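Local coordinates for carbohydrate binding protein, putative, cpb33A (Cellvibrio japonicus, PDB 5FJQ) that is a chitin-active lytic polysaccharide monooxygenase, a copper enzyme important for efficient chitin utilization, present here as its AA10 catalytic domain, at residues H24-A29 / N78-T83; S9-C14 / F171-D176. All coordinates share one frame; numbering follows the deposited sequence.

Contact 1 (H24-A29 / N78-T83); sequences HPACIA and NDWPAT
The N-terminal turn of helix 25-33, one of the small helices packed beside the beta-sandwich core of this lytic polysaccharide monooxygenase domain, rests through His24, Pro25 and Ala26 on Asp79, Trp80 and Pro81 of the loop that leads into strand 83-84. His24 is the N-cap. With CG anti to the backbone N (chi1 173°), its ring folds back over the helix start, and ND1 accepts from Ala26 N at 2.9 Å; that donor lies almost in the ring plane, although the bond is bent (131°). Pinned in this way, the imidazole sits between two prolines. Pro25 CD lies on one face. The His24 and Pro81 side chains reach toward each other, and Pro81 CG ends over the other face in a CH-pi contact, 3.9 Å from the ring centroid and 18° off its normal. Asp79 O lies at the ring edge, 3.0 Å from both CE1 and NE2 of His24. Ala26 turns its methyl into the loop, where CB is 3.6 Å from Trp80 CE3 near the rim of the indole and 3.4 Å from Asp79 OD1. The Asp79 carboxylate also brings OD2 to 3.6 Å from Pro25 CG; the carboxylate of Asp79 is paired with Arg77 in a salt bridge. Cys27 faces Pro81 more loosely, its SG 4.4 Å from Pro81 CG, and is tied by a disulfide to Cys14. Trp80 extends beyond this interface to form a cation-pi pair with Arg10, while Pro81 leans on Gln13, both from helix 10-17. The loop is therefore wedged between helices 10-17 and 25-33, with Asp176 of strand 169-178 bordering Trp80 and Ala82.

Contact 2 (S9-C14 / F171-D176); sequences SRVIQC and FYQCID
Arg10 grips the Asp176 carboxylate side-on, with NE 2.9 Å from OD2 and NH2 2.7 Å from OD1, in a buried bidentate salt bridge that fixes the first turn of helix 10-17 to strand 169-178 of the beta-sandwich core. Both oxygens use their syn lone pairs, and the guanidinium and carboxylate planes are only 6° apart. The Arg10 chain reaches this position by bending at chi3 (-71°). Beside the pair, Arg10 N donates a nearly straight bond to Cys174 O (2.9 Å, 171°). That carbonyl also accepts from a water which in turn takes the N-H of Val11, so two successive amides of the helix start are satisfied there, one directly and one through water. Ser9, the N-cap, gives its hydroxyl proton to Gln173 OE1 at 2.8 Å, while OG accepts weakly from Ile12 N. Gln173 OE1 also receives Val4 N, linking the cap to strand 2-6. Cys174, disulfide-bonded to Cys63, places CB over one guanidinium face. Farther out, Ile175 CG1 packs 3.9 Å from Ser9 CA, and the Val11 and Gln173 side chains cross at about a right angle, Val11 CG2 lying 3.7 Å from Gln173 NE2.

Overall arrangement
Contacts 1 and 2 adjoin, their centres 11 Å apart. Along the chain the order is 9-14, 24-29, 78-83, 171-176, so both segments of contact 1 fall between those of contact 2. Helices 10-17 and 25-33 are consecutive, and the Cys14-Cys27 disulfide joins the two contacts directly. A second join comes from Thr83 N, probably hydrogen-bonded to Asp176 O where strands 83-84 and 169-178 pair in parallel. Contact 2, near the centre of the domain, ties helix 10-17 to a core strand, while contact 1, farther out, packs helix 25-33 on the loop that leads into strand 83-84. The copper held by His1 and His100 lies about 12 Å from the Gln173 side chain.

Contact 1 (H24-A29 / N78-T83)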
loop_
_atom_site.group_PDB
_atom_site.type_symbol
_atom_site.label_atom_id
_atom_site.label_comp_id
_atom_site.label_asym_id
_atom_site.label_seq_id
_atom_site.Cartn_x
_atom_site.Cartn_y
_atom_site.Cartn_z
ATOM N N HIS A 24 15.334 -9.914 7.490
ATOM C CA HIS A 24 14.282 -9.707 8.471
ATOM C C HIS A 24 13.260 -10.865 8.314
ATOM O O HIS A 24 12.921 -11.225 7.211
ATOM C CB HIS A 24 13.651 -8.308 8.330
ATOM C CG HIS A 24 12.461 -8.104 9.206
ATOM N ND1 HIS A 24 11.361 -8.947 9.170
ATOM C CD2 HIS A 24 12.202 -7.178 10.163
ATOM C CE1 HIS A 24 10.486 -8.555 10.083
ATOM N NE2 HIS A 24 10.968 -7.483 10.695
ATOM N N PRO A 25 12.797 -11.456 9.416
ATOM C CA PRO A 25 11.983 -12.634 9.284
ATOM C C PRO A 25 10.715 -12.483 8.388
ATOM O O PRO A 25 10.445 -13.368 7.598
ATOM C CB PRO A 25 11.675 -12.998 10.742
ATOM C CG PRO A 25 11.678 -11.674 11.436
ATOM C CD PRO A 25 12.867 -10.996 10.823
ATOM N N ALA A 26 9.961 -11.394 8.481
ATOM C CA ALA A 26 8.811 -11.159 7.529
ATOM C C ALA A 26 9.230 -11.111 6.054
ATOM O O ALA A 26 8.526 -11.614 5.196
ATOM C CB ALA A 26 8.053 -9.864 7.879
ATOM N N CYS A 27 10.377 -10.500 5.740
ATOM C CA CYS A 27 10.796 -10.419 4.341
ATOM C C CYS A 27 11.365 -11.751 3.881
ATOM O O CYS A 27 11.251 -12.082 2.721
ATOM C CB CYS A 27 11.854 -9.277 4.110
ATOM S SG CYS A 27 11.311 -7.630 4.683
ATOM N N ILE A 28 12.011 -12.497 4.797
ATOM C CA ILE A 28 12.481 -13.862 4.474
ATOM C C ILE A 28 11.224 -14.668 4.088
ATOM O O ILE A 28 11.207 -15.431 3.072
ATOM C CB ILE A 28 13.208 -14.494 5.683
ATOM C CG1 ILE A 28 14.566 -13.720 5.966
ATOM C CG2 ILE A 28 13.563 -15.928 5.356
ATOM C CD1 ILE A 28 15.222 -14.152 7.277
ATOM N N ALA A 29 10.172 -14.533 4.888
ATOM C CA ALA A 29 8.889 -15.250 4.553
ATOM C C ALA A 29 8.340 -14.769 3.166
ATOM O O ALA A 29 8.046 -15.597 2.294
ATOM C CB ALA A 29 7.863 -15.029 5.617
ATOM N N ASN A 78 2.528 -9.957 12.319
ATOM C CA ASN A 78 2.514 -8.840 13.284
ATOM C C ASN A 78 3.926 -8.330 13.402
ATOM O O ASN A 78 4.243 -7.560 14.336
ATOM C CB ASN A 78 2.041 -9.319 14.664
ATOM C CG ASN A 78 2.814 -10.556 15.169
ATOM O OD1 ASN A 78 3.738 -11.074 14.517
ATOM N ND2 ASN A 78 2.416 -11.051 16.344
ATOM N N ASP A 79 4.787 -8.744 12.483
ATOM C CA ASP A 79 6.210 -8.304 12.578
ATOM C C ASP A 79 6.725 -7.601 11.319
ATOM O O ASP A 79 7.971 -7.405 11.129
ATOM C CB ASP A 79 7.104 -9.464 12.952
ATOM C CG ASP A 79 7.248 -10.458 11.821
ATOM O OD1 ASP A 79 6.428 -10.394 10.872
ATOM O OD2 ASP A 79 8.170 -11.292 11.881
ATOM N N TRP A 80 5.795 -7.162 10.471
ATOM C CA TRP A 80 6.249 -6.403 9.283
ATOM C C TRP A 80 7.063 -5.222 9.753
ATOM O O TRP A 80 6.726 -4.614 10.802
ATOM C CB TRP A 80 5.095 -5.928 8.428
ATOM C CG TRP A 80 4.389 -7.026 7.661
ATOM C CD1 TRP A 80 3.121 -7.513 7.927
ATOM C CD2 TRP A 80 4.877 -7.797 6.522
ATOM N NE1 TRP A 80 2.807 -8.499 7.025
ATOM C CE2 TRP A 80 3.846 -8.693 6.155
ATOM C CE3 TRP A 80 6.065 -7.804 5.773
ATOM C CZ2 TRP A 80 3.974 -9.617 5.080
ATOM C CZ3 TRP A 80 6.172 -8.735 4.694
ATOM C CH2 TRP A 80 5.139 -9.605 4.372
ATOM N N PRO A 81 8.157 -4.878 9.032
ATOM C CA PRO A 81 8.835 -3.634 9.450
ATOM C C PRO A 81 7.885 -2.422 9.419
ATOM O O PRO A 81 7.283 -2.142 8.384
ATOM C CB PRO A 81 9.920 -3.456 8.393
ATOM C CG PRO A 81 10.244 -4.865 7.966
ATOM C CD PRO A 81 8.918 -5.611 8.003
ATOM N N ALA A 82 7.734 -1.687 10.508
ATOM C CA ALA A 82 6.696 -0.703 10.554
ATOM C C ALA A 82 7.255 0.648 11.007
ATOM O O ALA A 82 8.278 0.706 11.662
ATOM C CB ALA A 82 5.582 -1.179 11.475
ATOM N N THR A 83 6.597 1.722 10.601
ATOM C CA THR A 83 6.951 3.046 11.039
ATOM C C THR A 83 6.114 3.473 12.246
ATOM O O THR A 83 4.908 3.283 12.299
ATOM C CB THR A 83 6.701 4.022 9.887
ATOM O OG1 THR A 83 7.439 3.585 8.744
ATOM C CG2 THR A 83 7.074 5.435 10.251
#

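Contact 2 (S9-C14 / F171-D176)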
loop_
_atom_site.group_PDB
_atom_site.type_symbol
_atom_site.label_atom_id
_atom_site.label_comp_id
_atom_site.label_asym_id
_atom_site.label_seq_id
_atom_site.Cartn_x
_atom_site.Cartn_y
_atom_site.Cartn_z
ATOM N N SER A 9 6.347 1.889 2.398
ATOM C CA SER A 9 5.325 0.875 2.195
ATOM C C SER A 9 6.046 -0.440 2.379
ATOM O O SER A 9 7.286 -0.480 2.438
ATOM C CB SER A 9 4.760 0.902 0.781
ATOM O OG SER A 9 5.761 0.531 -0.198
ATOM N N ARG A 10 5.250 -1.477 2.526
ATOM C CA ARG A 10 5.727 -2.838 2.762
ATOM C C ARG A 10 6.654 -3.328 1.624
ATOM O O ARG A 10 7.657 -3.996 1.917
ATOM C CB ARG A 10 4.525 -3.787 2.868
ATOM C CG ARG A 10 4.892 -5.107 3.520
ATOM C CD ARG A 10 3.680 -5.950 3.727
ATOM N NE ARG A 10 2.780 -5.471 4.756
ATOM C CZ ARG A 10 1.617 -6.122 4.990
ATOM N NH1 ARG A 10 1.298 -7.214 4.277
ATOM N NH2 ARG A 10 0.793 -5.727 5.945
ATOM N N VAL A 11 6.307 -3.011 0.348
ATOM C CA VAL A 11 7.163 -3.414 -0.802
ATOM C C VAL A 11 8.529 -2.642 -0.654
ATOM O O VAL A 11 9.588 -3.157 -0.987
ATOM C CB VAL A 11 6.530 -3.187 -2.240
ATOM C CG1 VAL A 11 5.278 -4.048 -2.416
ATOM C CG2 VAL A 11 6.207 -1.691 -2.537
ATOM N N ILE A 12 8.505 -1.477 -0.018
ATOM C CA ILE A 12 9.786 -0.649 0.105
ATOM C C ILE A 12 10.632 -1.051 1.345
ATOM O O ILE A 12 11.914 -1.008 1.370
ATOM C CB ILE A 12 9.513 0.901 0.249
ATOM C CG1 ILE A 12 8.872 1.509 -1.023
ATOM C CG2 ILE A 12 10.831 1.657 0.618
ATOM C CD1 ILE A 12 9.614 1.298 -2.313
ATOM N N GLN A 13 9.924 -1.321 2.426
ATOM C CA GLN A 13 10.549 -1.900 3.609
ATOM C C GLN A 13 11.287 -3.184 3.216
ATOM O O GLN A 13 12.483 -3.377 3.480
ATOM C CB GLN A 13 9.489 -2.165 4.671
ATOM C CG GLN A 13 8.962 -0.879 5.367
ATOM C CD GLN A 13 9.992 -0.257 6.266
ATOM O OE1 GLN A 13 11.152 -0.640 6.210
ATOM N NE2 GLN A 13 9.583 0.734 7.114
ATOM N N CYS A 14 10.589 -4.063 2.590
ATOM C CA CYS A 14 11.295 -5.319 2.243
ATOM C C CYS A 14 12.358 -5.191 1.100
ATOM O O CYS A 14 13.415 -5.858 1.171
ATOM C CB CYS A 14 10.319 -6.449 2.069
ATOM S SG CYS A 14 9.672 -7.213 3.607
ATOM N N PHE A 171 -2.992 1.797 -8.714
ATOM C CA PHE A 171 -1.786 1.407 -7.964
ATOM C C PHE A 171 -2.067 1.257 -6.461
ATOM O O PHE A 171 -2.788 2.098 -5.837
ATOM C CB PHE A 171 -0.627 2.445 -8.183
ATOM C CG PHE A 171 -0.320 2.669 -9.607
ATOM C CD1 PHE A 171 0.590 1.803 -10.285
ATOM C CD2 PHE A 171 -1.020 3.619 -10.332
ATOM C CE1 PHE A 171 0.831 1.953 -11.655
ATOM C CE2 PHE A 171 -0.804 3.754 -11.717
ATOM C CZ PHE A 171 0.132 2.936 -12.378
ATOM N N TYR A 172 -1.466 0.215 -5.877
ATOM C CA TYR A 172 -1.869 -0.238 -4.557
ATOM C C TYR A 172 -0.709 -0.426 -3.599
ATOM O O TYR A 172 0.212 -1.188 -3.904
ATOM C CB TYR A 172 -2.750 -1.503 -4.640
ATOM C CG TYR A 172 -3.859 -1.331 -5.635
ATOM C CD1 TYR A 172 -3.671 -1.652 -7.003
ATOM C CD2 TYR A 172 -5.113 -0.886 -5.223
ATOM C CE1 TYR A 172 -4.690 -1.451 -7.913
ATOM C CE2 TYR A 172 -6.151 -0.716 -6.137
ATOM C CZ TYR A 172 -5.919 -1.013 -7.483
ATOM O OH TYR A 172 -6.904 -0.823 -8.389
ATOM N N GLN A 173 -0.769 0.259 -2.447
ATOM C CA GLN A 173 0.285 0.159 -1.484
ATOM C C GLN A 173 -0.141 -0.036 -0.068
ATOM O O GLN A 173 -0.645 0.919 0.567
ATOM C CB GLN A 173 1.146 1.441 -1.468
ATOM C CG GLN A 173 1.792 1.819 -2.770
ATOM C CD GLN A 173 3.103 1.129 -2.900
ATOM O OE1 GLN A 173 4.005 1.427 -2.168
ATOM N NE2 GLN A 173 3.200 0.137 -3.813
ATOM N N CYS A 174 0.193 -1.218 0.447
ATOM C CA CYS A 174 0.117 -1.559 1.860
ATOM C C CYS A 174 1.310 -1.000 2.591
ATOM O O CYS A 174 2.436 -1.217 2.143
ATOM C CB CYS A 174 0.141 -3.040 2.060
ATOM S SG CYS A 174 -1.447 -3.886 1.632
ATOM N N ILE A 175 1.033 -0.268 3.692
ATOM C CA ILE A 175 2.056 0.386 4.555
ATOM C C ILE A 175 1.816 -0.158 5.979
ATOM O O ILE A 175 0.655 -0.209 6.403
ATOM C CB ILE A 175 1.882 1.906 4.533
ATOM C CG1 ILE A 175 1.866 2.412 3.052
ATOM C CG2 ILE A 175 3.045 2.580 5.247
ATOM C CD1 ILE A 175 1.024 3.666 2.834
ATOM N N ASP A 176 2.886 -0.593 6.681
ATOM C CA ASP A 176 2.740 -1.016 8.080
ATOM C C ASP A 176 3.155 0.075 9.079
ATOM O O ASP A 176 4.250 0.623 8.972
ATOM C CB ASP A 176 3.513 -2.271 8.359
ATOM C CG ASP A 176 3.228 -3.352 7.404
ATOM O OD1 ASP A 176 2.160 -4.048 7.596
ATOM O OD2 ASP A 176 4.096 -3.506 6.480
HETATM O O HOH W 1 3.423 -2.176 -0.304
HETATM O O HOH W 2 6.428 1.474 7.454
#